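Phosphatase YwpJ (Bacillus subtilis, PDB 1NRW) removes phosphate in vitro from phosphorylated five- and six-carbon sugars and nucleoside monophosphates and, less readily, from flavin mononucleotide, with magnesium as cofactor. Local coordinates at residues Tyr91-Leu94 against Ser95-Ser99. Sequence-based numbering, arbitrary orientation.
Sequences YDIL and SWLES
Leu97 overlaps Ile93 one helical turn back, its CD1 methyl lying 3.8 Å from Ile93 CG2, the two branches running alongside each other in a common direction. Leu97 CG also sits 3.3 Å from Ile93 O, because a chi1 of -69° sets it beside its own backbone N and swings the branch back along the helix. A second, looser approach, 4.5 Å between Leu97 CD1 and Leu94 CD2, brings Leu94 into the same apolar patch. All three side chains touch Ile175 of strand 172-178, which identifies this as the face of helix 87-99 laid against the sheet.

On another side of the helix Ser95 turns its hydroxyl back onto the preceding turn. With chi1 at 62°, OG falls between the backbone N and the carbonyl carbon and comes 2.7 Å from Asp92 O and 3.1 Å from Tyr91 O; its single proton can serve either carbonyl, and the distances do not settle which. Tyr91 O also accepts Ser95 N at 2.9 Å, whereas Asp92 O takes the N-H of Trp96. The i-to-i+4 series, the signature of an alpha-helix, continues with Leu97 N to Ile93 O, where the N-H...O angle of 169° is nearly straight.

Farther out, Glu98 reaches Tyr104, Ser159 and Phe160 with its carboxylate, and Trp96 makes a cation-pi contact with Arg191. Buried Ile93, Leu94 and Leu97 on the strands, with Ser99 exposed, show an amphipathic helix packed on the six-stranded mixed sheet, consistent with the alpha/beta cap domain of Cof-type HAD phosphatases.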
ATOM      1  N   TYR A  91     -12.356  15.596  -7.557  1.00 23.09           N
ATOM      2  CA  TYR A  91     -13.585  15.579  -8.344  1.00 24.39           C
ATOM      3  C   TYR A  91     -13.239  15.288  -9.799  1.00 24.08           C
ATOM      4  O   TYR A  91     -13.878  14.469 -10.460  1.00 22.37           O
ATOM      5  CB  TYR A  91     -14.294  16.931  -8.259  1.00 26.07           C
ATOM      6  CG  TYR A  91     -15.660  16.936  -8.909  1.00 28.69           C
ATOM      7  CD1 TYR A  91     -16.802  16.595  -8.181  1.00 29.21           C
ATOM      8  CD2 TYR A  91     -15.809  17.259 -10.258  1.00 29.83           C
ATOM      9  CE1 TYR A  91     -18.064  16.580  -8.780  1.00 30.02           C
ATOM     10  CE2 TYR A  91     -17.066  17.245 -10.869  1.00 31.46           C
ATOM     11  CZ  TYR A  91     -18.186  16.905 -10.123  1.00 31.13           C
ATOM     12  OH  TYR A  91     -19.425  16.887 -10.724  1.00 33.06           O
ATOM     13  N   ASP A  92     -12.213  15.972 -10.286  1.00 26.08           N
ATOM     14  CA  ASP A  92     -11.747  15.829 -11.656  1.00 27.51           C
ATOM     15  C   ASP A  92     -11.343  14.387 -11.958  1.00 26.25           C
ATOM     16  O   ASP A  92     -11.758  13.808 -12.960  1.00 24.86           O
ATOM     17  CB  ASP A  92     -10.553  16.759 -11.877  1.00 33.45           C
ATOM     18  CG  ASP A  92     -10.382  17.154 -13.324  1.00 39.47           C
ATOM     19  OD1 ASP A  92     -10.221  16.254 -14.177  1.00 42.72           O
ATOM     20  OD2 ASP A  92     -10.410  18.374 -13.606  1.00 43.92           O
ATOM     21  N   ILE A  93     -10.526  13.815 -11.080  1.00 23.67           N
ATOM     22  CA  ILE A  93     -10.053  12.446 -11.247  1.00 21.81           C
ATOM     23  C   ILE A  93     -11.184  11.425 -11.237  1.00 21.06           C
ATOM     24  O   ILE A  93     -11.263  10.566 -12.116  1.00 20.50           O
ATOM     25  CB  ILE A  93      -9.050  12.074 -10.128  1.00 21.96           C
ATOM     26  CG1 ILE A  93      -7.816  12.973 -10.226  1.00 22.55           C
ATOM     27  CG2 ILE A  93      -8.656  10.609 -10.243  1.00 21.28           C
ATOM     28  CD1 ILE A  93      -6.865  12.848  -9.055  1.00 23.77           C
ATOM     29  N   LEU A  94     -12.056  11.514 -10.241  1.00 21.33           N
ATOM     30  CA  LEU A  94     -13.160  10.572 -10.125  1.00 21.04           C
ATOM     31  C   LEU A  94     -14.156  10.689 -11.270  1.00 22.59           C
ATOM     32  O   LEU A  94     -14.666   9.679 -11.758  1.00 22.12           O
ATOM     33  CB  LEU A  94     -13.857  10.753  -8.775  1.00 19.63           C
ATOM     34  CG  LEU A  94     -12.912  10.477  -7.596  1.00 20.83           C
ATOM     35  CD1 LEU A  94     -13.594  10.803  -6.279  1.00 21.30           C
ATOM     36  CD2 LEU A  94     -12.481   9.014  -7.626  1.00 19.80           C
ATOM     37  N   SER A  95     -14.431  11.913 -11.709  1.00 23.62           N
ATOM     38  CA  SER A  95     -15.364  12.103 -12.813  1.00 25.87           C
ATOM     39  C   SER A  95     -14.802  11.416 -14.054  1.00 25.31           C
ATOM     40  O   SER A  95     -15.534  10.756 -14.794  1.00 26.31           O
ATOM     41  CB  SER A  95     -15.573  13.594 -13.094  1.00 26.68           C
ATOM     42  OG  SER A  95     -14.364  14.213 -13.491  1.00 32.53           O
ATOM     43  N   TRP A  96     -13.498  11.562 -14.272  1.00 24.27           N
ATOM     44  CA  TRP A  96     -12.849  10.947 -15.427  1.00 24.07           C
ATOM     45  C   TRP A  96     -12.844   9.418 -15.328  1.00 24.17           C
ATOM     46  O   TRP A  96     -13.214   8.728 -16.281  1.00 24.30           O
ATOM     47  CB  TRP A  96     -11.408  11.454 -15.567  1.00 24.59           C
ATOM     48  CG  TRP A  96     -10.737  10.961 -16.822  1.00 25.34           C
ATOM     49  CD1 TRP A  96     -10.962  11.398 -18.096  1.00 26.86           C
ATOM     50  CD2 TRP A  96      -9.784   9.893 -16.925  1.00 25.98           C
ATOM     51  NE1 TRP A  96     -10.210  10.666 -18.988  1.00 26.78           N
ATOM     52  CE2 TRP A  96      -9.478   9.737 -18.297  1.00 25.83           C
ATOM     53  CE3 TRP A  96      -9.158   9.053 -15.993  1.00 25.07           C
ATOM     54  CZ2 TRP A  96      -8.576   8.772 -18.760  1.00 25.98           C
ATOM     55  CZ3 TRP A  96      -8.258   8.091 -16.456  1.00 25.28           C
ATOM     56  CH2 TRP A  96      -7.979   7.962 -17.827  1.00 24.22           C
ATOM     57  N   LEU A  97     -12.427   8.887 -14.180  1.00 21.82           N
ATOM     58  CA  LEU A  97     -12.384   7.439 -13.998  1.00 20.98           C
ATOM     59  C   LEU A  97     -13.751   6.797 -14.198  1.00 22.49           C
ATOM     60  O   LEU A  97     -13.875   5.765 -14.855  1.00 22.67           O
ATOM     61  CB  LEU A  97     -11.863   7.085 -12.599  1.00 20.85           C
ATOM     62  CG  LEU A  97     -10.388   7.391 -12.333  1.00 20.42           C
ATOM     63  CD1 LEU A  97     -10.059   7.145 -10.865  1.00 19.43           C
ATOM     64  CD2 LEU A  97      -9.523   6.523 -13.234  1.00 21.39           C
ATOM     65  N   GLU A  98     -14.781   7.410 -13.628  1.00 22.85           N
ATOM     66  CA  GLU A  98     -16.125   6.863 -13.742  1.00 24.82           C
ATOM     67  C   GLU A  98     -16.669   6.974 -15.163  1.00 25.26           C
ATOM     68  O   GLU A  98     -17.250   6.025 -15.682  1.00 26.20           O
ATOM     69  CB  GLU A  98     -17.059   7.566 -12.753  1.00 25.37           C
ATOM     70  CG  GLU A  98     -18.458   6.983 -12.688  1.00 26.67           C
ATOM     71  CD  GLU A  98     -19.263   7.549 -11.535  1.00 28.79           C
ATOM     72  OE1 GLU A  98     -18.965   7.203 -10.371  1.00 27.13           O
ATOM     73  OE2 GLU A  98     -20.188   8.346 -11.795  1.00 28.48           O
ATOM     74  N   SER A  99     -16.466   8.121 -15.799  1.00 26.55           N
ATOM     75  CA  SER A  99     -16.961   8.318 -17.160  1.00 27.98           C
ATOM     76  C   SER A  99     -16.238   7.422 -18.162  1.00 27.51           C
ATOM     77  O   SER A  99     -16.806   7.056 -19.194  1.00 28.24           O
ATOM     78  CB  SER A  99     -16.807   9.783 -17.584  1.00 27.38           C
ATOM     79  OG  SER A  99     -15.447  10.140 -17.767  1.00 31.35           O
TER